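Local coordinates for pseudoaglycone deacetylase Dbv21 (PDB 3DFI), which probably removes the acetyl group from a glycopeptide pseudoaglycone during biosynthesis of the antibiotic A40926, as a zinc-binding deacetylase of the PIG-L family, at residues Ala29-Gln33 against Asp212-Arg218; Phe220-Lys224 against Leu240-Asp245; His92-Leu96 against Ala132-Asp136; Ala48-Tyr52 against Pro67-Pro72. Residues are numbered along the deposited sequence.

Contact 1 of 4, residues Ala29-Gln33 against Asp212-Arg218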
# COMPACT_ATOMS: atom_id res chain seq x y z
N ALA A 29 -9.37 -4.52 -7.37
CA ALA A 29 -10.49 -5.44 -7.61
C ALA A 29 -11.20 -5.10 -8.92
O ALA A 29 -11.53 -6.00 -9.71
CB ALA A 29 -11.47 -5.37 -6.48
N GLN A 30 -11.45 -3.81 -9.14
CA GLN A 30 -12.13 -3.35 -10.37
C GLN A 30 -11.27 -3.59 -11.61
O GLN A 30 -11.81 -3.89 -12.69
CB GLN A 30 -12.48 -1.86 -10.29
CG GLN A 30 -13.29 -1.34 -11.49
CD GLN A 30 -14.72 -1.86 -11.48
OE1 GLN A 30 -15.15 -2.56 -12.40
NE2 GLN A 30 -15.47 -1.52 -10.43
N ALA A 31 -9.95 -3.43 -11.46
CA ALA A 31 -9.04 -3.72 -12.59
C ALA A 31 -9.12 -5.19 -12.97
O ALA A 31 -9.19 -5.52 -14.14
CB ALA A 31 -7.61 -3.31 -12.26
N GLU A 32 -9.14 -6.07 -11.96
CA GLU A 32 -9.25 -7.51 -12.19
C GLU A 32 -10.61 -7.91 -12.80
O GLU A 32 -10.67 -8.73 -13.73
CB GLU A 32 -8.94 -8.28 -10.90
CG GLU A 32 -8.74 -9.78 -11.11
CD GLU A 32 -9.98 -10.61 -10.78
OE1 GLU A 32 -9.85 -11.85 -10.64
OE2 GLU A 32 -11.09 -10.04 -10.64
N GLN A 33 -11.68 -7.31 -12.28
CA GLN A 33 -13.03 -7.51 -12.82
C GLN A 33 -13.12 -7.04 -14.27
O GLN A 33 -13.87 -7.61 -15.06
CB GLN A 33 -14.08 -6.76 -12.00
CG GLN A 33 -14.34 -7.33 -10.61
CD GLN A 33 -14.94 -6.30 -9.66
OE1 GLN A 33 -15.62 -5.36 -10.08
NE2 GLN A 33 -14.68 -6.48 -8.37
N ASP A 212 -17.53 -0.13 -8.97
CA ASP A 212 -18.89 -0.62 -8.82
C ASP A 212 -19.08 -1.26 -7.44
O ASP A 212 -18.11 -1.39 -6.67
CB ASP A 212 -19.27 -1.57 -9.98
CG ASP A 212 -18.46 -2.87 -10.00
OD1 ASP A 212 -18.50 -3.56 -11.04
OD2 ASP A 212 -17.79 -3.22 -9.02
N GLU A 213 -20.31 -1.64 -7.09
CA GLU A 213 -20.55 -2.15 -5.73
C GLU A 213 -19.78 -3.42 -5.39
O GLU A 213 -19.36 -3.59 -4.25
CB GLU A 213 -22.04 -2.25 -5.37
CG GLU A 213 -22.99 -2.50 -6.52
CD GLU A 213 -24.37 -1.92 -6.25
OE1 GLU A 213 -24.93 -1.23 -7.14
OE2 GLU A 213 -24.91 -2.14 -5.14
N GLU A 214 -19.57 -4.31 -6.35
CA GLU A 214 -18.84 -5.53 -6.05
C GLU A 214 -17.36 -5.28 -5.76
O GLU A 214 -16.78 -5.96 -4.90
CB GLU A 214 -19.07 -6.62 -7.10
CG GLU A 214 -17.89 -6.91 -8.02
CD GLU A 214 -17.83 -8.37 -8.47
OE1 GLU A 214 -18.15 -8.65 -9.65
OE2 GLU A 214 -17.48 -9.23 -7.63
N ALA A 215 -16.75 -4.30 -6.43
CA ALA A 215 -15.35 -3.96 -6.18
C ALA A 215 -15.17 -3.45 -4.74
O ALA A 215 -14.21 -3.81 -4.07
CB ALA A 215 -14.82 -2.96 -7.19
N ARG A 216 -16.12 -2.63 -4.28
CA ARG A 216 -16.09 -2.11 -2.90
C ARG A 216 -16.33 -3.24 -1.89
O ARG A 216 -15.66 -3.30 -0.86
CB ARG A 216 -17.13 -1.00 -2.73
CG ARG A 216 -17.42 -0.57 -1.29
CD ARG A 216 -18.80 0.04 -1.21
NE ARG A 216 -19.35 0.16 0.14
CZ ARG A 216 -19.77 -0.85 0.90
NH1 ARG A 216 -20.27 -0.59 2.11
NH2 ARG A 216 -19.69 -2.12 0.50
N THR A 217 -17.29 -4.10 -2.18
CA THR A 217 -17.57 -5.29 -1.36
C THR A 217 -16.32 -6.18 -1.28
O THR A 217 -15.93 -6.62 -0.18
CB THR A 217 -18.84 -6.04 -1.88
OG1 THR A 217 -19.99 -5.22 -1.63
CG2 THR A 217 -19.06 -7.37 -1.17
N ARG A 218 -15.67 -6.41 -2.41
CA ARG A 218 -14.44 -7.20 -2.41
C ARG A 218 -13.30 -6.55 -1.63
O ARG A 218 -12.55 -7.24 -0.93
CB ARG A 218 -14.00 -7.55 -3.82
CG ARG A 218 -14.95 -8.52 -4.52
CD ARG A 218 -14.53 -8.66 -5.97
NE ARG A 218 -13.40 -9.58 -6.09
CZ ARG A 218 -12.59 -9.66 -7.12
NH1 ARG A 218 -11.62 -10.55 -7.11
NH2 ARG A 218 -12.73 -8.86 -8.17

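Contact 2 of 4, residues Phe220-Lys224 against Leu240-Asp245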
# COMPACT_ATOMS: atom_id res chain seq x y z
N PHE A 220 -13.61 -4.52 1.07
CA PHE A 220 -13.90 -4.55 2.50
C PHE A 220 -13.71 -5.98 3.05
O PHE A 220 -13.16 -6.18 4.14
CB PHE A 220 -15.32 -4.00 2.79
CG PHE A 220 -15.44 -2.48 2.72
CD1 PHE A 220 -16.59 -1.85 3.22
CD2 PHE A 220 -14.45 -1.68 2.18
CE1 PHE A 220 -16.73 -0.45 3.16
CE2 PHE A 220 -14.58 -0.28 2.11
CZ PHE A 220 -15.71 0.33 2.60
N GLN A 221 -14.10 -6.97 2.25
CA GLN A 221 -13.90 -8.37 2.62
C GLN A 221 -12.42 -8.73 2.70
O GLN A 221 -11.98 -9.38 3.65
CB GLN A 221 -14.67 -9.29 1.66
CG GLN A 221 -14.71 -10.76 2.09
CD GLN A 221 -15.55 -11.01 3.34
OE1 GLN A 221 -16.60 -10.39 3.55
NE2 GLN A 221 -15.09 -11.95 4.17
N ALA A 222 -11.64 -8.29 1.72
CA ALA A 222 -10.20 -8.45 1.73
C ALA A 222 -9.54 -7.81 2.96
O ALA A 222 -8.64 -8.42 3.56
CB ALA A 222 -9.58 -7.89 0.43
N MET A 223 -9.98 -6.60 3.34
CA MET A 223 -9.44 -5.90 4.53
C MET A 223 -9.57 -6.69 5.84
O MET A 223 -8.71 -6.58 6.72
CB MET A 223 -10.11 -4.54 4.71
CG MET A 223 -9.67 -3.47 3.70
SD MET A 223 -10.74 -2.03 3.80
CE MET A 223 -10.53 -1.63 5.53
N LYS A 224 -10.66 -7.46 5.97
CA LYS A 224 -10.91 -8.30 7.15
C LYS A 224 -9.78 -9.30 7.40
O LYS A 224 -9.55 -9.70 8.54
CB LYS A 224 -12.24 -9.04 7.02
CG LYS A 224 -13.44 -8.13 7.00
CD LYS A 224 -14.73 -8.91 6.80
CE LYS A 224 -15.91 -7.97 6.55
NZ LYS A 224 -17.21 -8.70 6.56
N LEU A 240 -13.87 2.01 11.16
CA LEU A 240 -13.07 1.81 9.95
C LEU A 240 -13.88 1.77 8.65
O LEU A 240 -13.73 2.67 7.83
CB LEU A 240 -12.08 0.64 10.05
CG LEU A 240 -11.12 0.56 8.88
CD1 LEU A 240 -10.31 1.87 8.75
CD2 LEU A 240 -10.22 -0.66 9.02
N PHE A 241 -14.75 0.77 8.50
CA PHE A 241 -15.51 0.63 7.25
C PHE A 241 -16.45 1.81 6.99
O PHE A 241 -16.51 2.32 5.88
CB PHE A 241 -16.28 -0.70 7.20
CG PHE A 241 -15.37 -1.91 7.21
CD1 PHE A 241 -15.40 -2.80 8.27
CD2 PHE A 241 -14.49 -2.15 6.16
CE1 PHE A 241 -14.56 -3.92 8.29
CE2 PHE A 241 -13.65 -3.27 6.17
CZ PHE A 241 -13.68 -4.14 7.24
N ALA A 242 -17.19 2.21 8.03
CA ALA A 242 -17.98 3.44 7.99
C ALA A 242 -17.10 4.67 7.63
O ALA A 242 -17.44 5.45 6.72
CB ALA A 242 -18.70 3.65 9.31
N LYS A 243 -15.97 4.82 8.32
CA LYS A 243 -15.06 5.93 8.10
C LYS A 243 -14.60 5.98 6.63
O LYS A 243 -14.58 7.06 6.01
CB LYS A 243 -13.86 5.80 9.05
CG LYS A 243 -12.91 6.99 9.10
CD LYS A 243 -13.48 8.14 9.97
CE LYS A 243 -12.56 9.37 9.94
NZ LYS A 243 -13.20 10.62 10.48
N LEU A 244 -14.27 4.81 6.08
CA LEU A 244 -13.84 4.71 4.69
C LEU A 244 -14.96 5.07 3.71
O LEU A 244 -14.69 5.71 2.70
CB LEU A 244 -13.28 3.32 4.37
CG LEU A 244 -11.95 2.89 5.01
CD1 LEU A 244 -11.46 1.55 4.41
CD2 LEU A 244 -10.84 3.94 4.89
N ASP A 245 -16.19 4.63 4.00
CA ASP A 245 -17.37 4.97 3.19
C ASP A 245 -17.67 6.45 3.22
O ASP A 245 -18.05 7.05 2.20
CB ASP A 245 -18.61 4.22 3.71
CG ASP A 245 -18.77 2.85 3.10
OD1 ASP A 245 -18.16 2.60 2.03
OD2 ASP A 245 -19.50 2.03 3.69

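Contact 3 of 4, residues His92-Leu96 against Ala132-Asp136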
# COMPACT_ATOMS: atom_id res chain seq x y z
N HIS A 92 6.44 -11.02 -2.01
CA HIS A 92 6.92 -10.55 -0.70
C HIS A 92 8.40 -10.16 -0.68
O HIS A 92 9.26 -10.97 -0.98
CB HIS A 92 6.55 -11.58 0.38
CG HIS A 92 5.07 -11.65 0.64
ND1 HIS A 92 4.43 -12.78 1.09
CD2 HIS A 92 4.10 -10.72 0.47
CE1 HIS A 92 3.14 -12.54 1.22
NE2 HIS A 92 2.91 -11.29 0.85
N GLY A 93 8.66 -8.88 -0.36
CA GLY A 93 10.03 -8.32 -0.37
C GLY A 93 10.81 -8.68 0.90
O GLY A 93 10.25 -9.22 1.87
N ARG A 94 12.10 -8.38 0.89
CA ARG A 94 13.02 -8.88 1.91
C ARG A 94 13.26 -7.94 3.10
O ARG A 94 14.00 -8.29 4.02
CB ARG A 94 14.38 -9.22 1.26
CG ARG A 94 15.14 -8.03 0.72
CD ARG A 94 16.30 -8.51 -0.19
NE ARG A 94 16.81 -7.42 -0.99
CZ ARG A 94 18.03 -6.93 -0.87
NH1 ARG A 94 18.87 -7.46 0.01
NH2 ARG A 94 18.42 -5.92 -1.62
N PHE A 95 12.68 -6.74 3.06
CA PHE A 95 13.04 -5.68 4.01
C PHE A 95 12.29 -5.79 5.34
O PHE A 95 11.13 -6.19 5.38
CB PHE A 95 12.88 -4.31 3.35
CG PHE A 95 13.79 -4.12 2.15
CD1 PHE A 95 15.10 -3.72 2.33
CD2 PHE A 95 13.34 -4.39 0.85
CE1 PHE A 95 15.96 -3.56 1.23
CE2 PHE A 95 14.20 -4.24 -0.25
CZ PHE A 95 15.49 -3.82 -0.06
N LEU A 96 12.96 -5.41 6.42
CA LEU A 96 12.44 -5.59 7.77
C LEU A 96 11.76 -4.34 8.27
O LEU A 96 12.31 -3.25 8.17
CB LEU A 96 13.54 -6.02 8.77
CG LEU A 96 14.20 -7.38 8.51
CD1 LEU A 96 15.38 -7.64 9.46
CD2 LEU A 96 13.15 -8.48 8.58
N ALA A 132 18.69 0.42 -2.05
CA ALA A 132 18.47 -1.03 -1.95
C ALA A 132 17.05 -1.41 -2.36
O ALA A 132 16.85 -2.39 -3.09
CB ALA A 132 18.74 -1.53 -0.51
N ILE A 133 16.07 -0.64 -1.88
CA ILE A 133 14.69 -0.87 -2.24
C ILE A 133 14.49 -0.65 -3.74
O ILE A 133 13.86 -1.47 -4.40
CB ILE A 133 13.72 0.05 -1.44
CG1 ILE A 133 13.75 -0.28 0.05
CG2 ILE A 133 12.30 -0.05 -2.00
CD1 ILE A 133 12.94 0.72 0.88
N ARG A 134 15.02 0.45 -4.27
CA ARG A 134 14.94 0.75 -5.71
C ARG A 134 15.42 -0.41 -6.62
O ARG A 134 14.76 -0.73 -7.62
CB ARG A 134 15.72 2.04 -6.02
CG ARG A 134 15.77 2.39 -7.51
CD ARG A 134 16.82 3.46 -7.83
NE ARG A 134 17.02 3.58 -9.27
CZ ARG A 134 17.69 4.56 -9.89
NH1 ARG A 134 17.82 4.53 -11.21
NH2 ARG A 134 18.23 5.58 -9.21
N GLU A 135 16.56 -1.02 -6.28
CA GLU A 135 17.11 -2.16 -7.06
C GLU A 135 16.10 -3.30 -7.15
O GLU A 135 15.85 -3.83 -8.22
CB GLU A 135 18.34 -2.73 -6.35
CG GLU A 135 19.66 -2.23 -6.75
CD GLU A 135 20.76 -3.13 -6.18
OE1 GLU A 135 21.56 -3.69 -6.98
OE2 GLU A 135 20.81 -3.29 -4.94
N ASP A 136 15.54 -3.67 -6.01
CA ASP A 136 14.51 -4.71 -5.92
C ASP A 136 13.22 -4.37 -6.67
O ASP A 136 12.59 -5.26 -7.26
CB ASP A 136 14.19 -5.02 -4.45
CG ASP A 136 15.29 -5.79 -3.77
OD1 ASP A 136 16.45 -5.86 -4.27
OD2 ASP A 136 14.99 -6.36 -2.70

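Contact 4 of 4, residues Ala48-Tyr52 against Pro67-Pro72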
# COMPACT_ATOMS: atom_id res chain seq x y z
N ALA A 48 11.50 -12.51 10.20
CA ALA A 48 12.11 -12.51 11.54
C ALA A 48 11.29 -13.45 12.41
O ALA A 48 10.09 -13.21 12.62
CB ALA A 48 12.13 -11.11 12.15
N ALA A 49 11.91 -14.53 12.89
CA ALA A 49 11.27 -15.50 13.78
C ALA A 49 11.51 -15.13 15.25
O ALA A 49 12.39 -14.31 15.54
CB ALA A 49 11.79 -16.92 13.50
N PRO A 50 10.74 -15.76 16.18
CA PRO A 50 10.98 -15.55 17.61
C PRO A 50 12.34 -16.15 17.97
O PRO A 50 12.77 -17.11 17.32
CB PRO A 50 9.86 -16.36 18.28
CG PRO A 50 8.86 -16.62 17.24
CD PRO A 50 9.64 -16.72 15.96
N PRO A 51 13.00 -15.64 19.04
CA PRO A 51 12.49 -14.66 20.01
C PRO A 51 12.68 -13.21 19.58
O PRO A 51 13.58 -12.92 18.80
CB PRO A 51 13.30 -14.96 21.28
CG PRO A 51 14.52 -15.74 20.82
CD PRO A 51 14.38 -16.04 19.35
N TYR A 52 11.83 -12.33 20.11
CA TYR A 52 11.84 -10.91 19.73
C TYR A 52 12.32 -9.99 20.85
O TYR A 52 12.45 -10.42 21.99
CB TYR A 52 10.44 -10.47 19.29
CG TYR A 52 9.89 -11.22 18.11
CD1 TYR A 52 10.39 -11.00 16.82
CD2 TYR A 52 8.86 -12.15 18.27
CE1 TYR A 52 9.89 -11.69 15.73
CE2 TYR A 52 8.34 -12.84 17.18
CZ TYR A 52 8.87 -12.60 15.91
OH TYR A 52 8.38 -13.28 14.83
N PRO A 67 4.12 -14.66 22.50
CA PRO A 67 5.60 -14.64 22.31
C PRO A 67 6.20 -15.64 21.31
O PRO A 67 7.15 -15.29 20.63
CB PRO A 67 6.14 -14.92 23.72
CG PRO A 67 5.09 -14.39 24.61
CD PRO A 67 3.77 -14.64 23.94
N THR A 68 5.69 -16.86 21.23
CA THR A 68 6.27 -17.87 20.33
C THR A 68 5.74 -17.81 18.88
O THR A 68 6.20 -18.59 18.04
CB THR A 68 6.08 -19.30 20.83
OG1 THR A 68 4.68 -19.60 20.90
CG2 THR A 68 6.73 -19.51 22.22
N GLU A 69 4.80 -16.92 18.60
CA GLU A 69 4.27 -16.82 17.23
C GLU A 69 5.16 -15.98 16.32
O GLU A 69 5.60 -14.89 16.69
CB GLU A 69 2.84 -16.31 17.22
CG GLU A 69 1.86 -17.28 17.94
CD GLU A 69 0.43 -16.74 18.03
OE1 GLU A 69 0.28 -15.54 18.34
OE2 GLU A 69 -0.54 -17.52 17.82
N ASP A 70 5.38 -16.50 15.11
CA ASP A 70 6.14 -15.81 14.05
C ASP A 70 5.24 -14.73 13.44
O ASP A 70 4.33 -15.03 12.65
CB ASP A 70 6.60 -16.83 13.00
CG ASP A 70 7.57 -16.24 11.97
OD1 ASP A 70 7.41 -15.10 11.54
OD2 ASP A 70 8.51 -16.95 11.57
N ALA A 71 5.47 -13.48 13.83
CA ALA A 71 4.62 -12.38 13.39
C ALA A 71 4.67 -12.02 11.90
O ALA A 71 3.62 -11.91 11.26
CB ALA A 71 4.86 -11.13 14.25
N PRO A 72 5.88 -11.80 11.34
CA PRO A 72 5.91 -11.52 9.89
C PRO A 72 5.27 -12.64 9.05
O PRO A 72 4.56 -12.35 8.09
CB PRO A 72 7.40 -11.39 9.60
CG PRO A 72 8.01 -11.01 10.91
CD PRO A 72 7.22 -11.77 11.94

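Contact 1 of 4, residues Ala29-Gln33 against Asp212-Arg218
The C-terminal end of helix 19-33 packs against the first turns of helix 213-223. Over residues 29-33 and 213-218 the two axes come within 9.2 Å, and their N-to-C directions make an angle of 129°. Ala29 and Ala215 mark the closest backbone approach, with CA atoms 5.3 Å apart. Two alanines meet here, which lets the helices come close at this point. Ala29 CB and Ala215 CB are 4.2 Å apart, and Ala29 CB is 4.0 Å from Ala215 O. Asp212 is the N-cap of the second helix: Ala215 N donates to Asp212 OD2 at 3.0 Å. The first helix follows strand 9-14 and belongs to the alpha/beta core of the PIG-L fold, whereas the second follows the edge strand 201-210. The contact thus joins parts of the chain far apart in sequence. Gln33 and Arg218 bury the largest areas. The Gln33 side chain reaches over the first turn of the other helix, near Asp212, Glu214 and Ala215. Arg218 extends back towards the first helix. Arg218 NH2 donates to Glu32 OE2 at 3.2 Å, a salt bridge formed at the edge of the guanidinium, while its NH1 hydrogen-bonds to Gln85 O. Leu86 of helix 71-86 touches both Ala29 and Arg218, so a third helix borders this interface.

Contact 2 of 4, residues Phe220-Lys224 against Leu240-Asp245
Helices 213-223 and 240-251 pack here through an apolar interface, near the zinc site. The chain between them turns back through helix 227-233, so the pair closes a short local loop. Phe220, Met223 and Phe241 supply most of the buried area. The two phenylalanine rings meet obliquely, with centroids 5.1 Å apart and planes at 40°. Phe241 CD2 lies over one face of the Phe220 ring, 3.6 Å from Phe220 CG. The far end of the Phe220 ring reaches further along the second helix: Phe220 CZ is 4.2 Å from Leu244 CB and 3.4 Å from Asp245 OD1, which sits at the ring edge. That carboxylate also holds Arg216, one turn before Phe220, in a salt bridge. In the PIG-L fold seen here, helix 213-223 also packs on helix 19-33, and Met223 touches Val21 and Leu22 of that helix. Met223 therefore lies between two helices, with its side chain about 10 Å from that of the zinc ligand Asp19. Met223 CE fits among three residues of the second helix, 3.6 Å from Leu240 CD2, 3.6 Å from Phe241 CE2 and 3.5 Å from Leu244 CD1. Met223 SD is 5.2 Å from the Phe241 ring centroid, an oblique Met-aromatic contact. Lys224 adds its aliphatic part at the border, with CG 4.0 Å from Phe241 CZ.

Contact 3 of 4, residues His92-Leu96 against Ala132-Asp136
Ala132 opens the helical side of the contact. Ala132 CB is 3.9 Å from Phe95 CE1, and Ala132 O lies near the plane of the Phe95 ring, 3.6 Å from Phe95 CZ. Ile133 comes next and covers a face of the same ring. Ile133 CG1 is 3.9 Å from the Phe95 ring centroid and only 10° off the normal, a CH-pi contact. Ile133 also touches Ala163 and Ala167, so it lies between the Phe95 loop and helix 159-174. One turn after Ala132, Asp136 gives the polar part. Arg94 NE donates to Asp136 OD2 at 2.7 Å and Arg94 NH2 to Asp136 OD1 at 3.3 Å, so both carboxylate oxygens take part in the salt bridge. Asp136 OD2 also lies 3.3 Å from Phe95 CE2. Backbone hydrogen bonds tie the loop to its neighbours, Gly93 to Thr42 and Phe95 to Val43 and Gly46. The Phe95 side chain is about 9 Å from that of the zinc ligand His16. The arrangement is that of a loop leaving the C-terminal end of a parallel strand, here 89-92, and packing on a covering helix in an alpha/beta fold, close to the metal site.

Contact 4 of 4, residues Ala48-Tyr52 against Pro67-Pro72
Hydrogen bonding centres on the Tyr52 hydroxyl. Tyr52 OH accepts from Ala71 N at 3.1 Å and donates to Ala48 O at 2.8 Å. One side chain thus ties its own loop together and joins it to the first turn of helix 71-86. Asp70 is the N-cap of that helix, with OD1 bonded to Leu73 N. Ala48 O and Asp70 OD1 are 3.5 Å apart, but both are acceptors and do not bond. The arrangement closes the excursion that follows strand 37-42, in which helix 54-63 lies between the two segments. It is a surface contact within the PIG-L family region; the side chain of Pro72 is about 11 Å from that of the zinc ligand His16. Van der Waals packing comes mainly from prolines. Pro50 leans on the loop backbone, with CG 3.4 Å from Thr68 O and CB 3.7 Å from Pro67 O. The Pro50-Pro51 peptide bond is cis. Pro72 CD lies 3.3 Å from Ala48 O and 3.5 Å from Tyr52 OH, and Pro72 CG is 4.3 Å from Ala48 CB. The Tyr52 ring has contacts of its own. At its edge Glu69 O lies 3.5 Å from Tyr52 CE2, and His60 of helix 54-63 meets the ring edge-to-face.

Overall arrangement
Contacts 1 and 2 share helix 213-223 and touch each other through the Arg216-Asp245 salt bridge. Both are partly buried helix-helix contacts. Contact 2 is almost wholly apolar; contact 1 combines a close alanine approach with a polar border. Contacts 3 and 4 are surface contacts in which a loop meets a helix or its N-terminal end. Each uses a loop that follows a parallel strand, 89-92 in contact 3 and 37-42 in contact 4, and their nearest atoms are about 5 Å apart. A salt bridge beside an aromatic ring marks contact 3, a tyrosine hydroxyl and prolines contact 4. Contact 3 lies opposite contacts 1 and 2 across the centre of the chain.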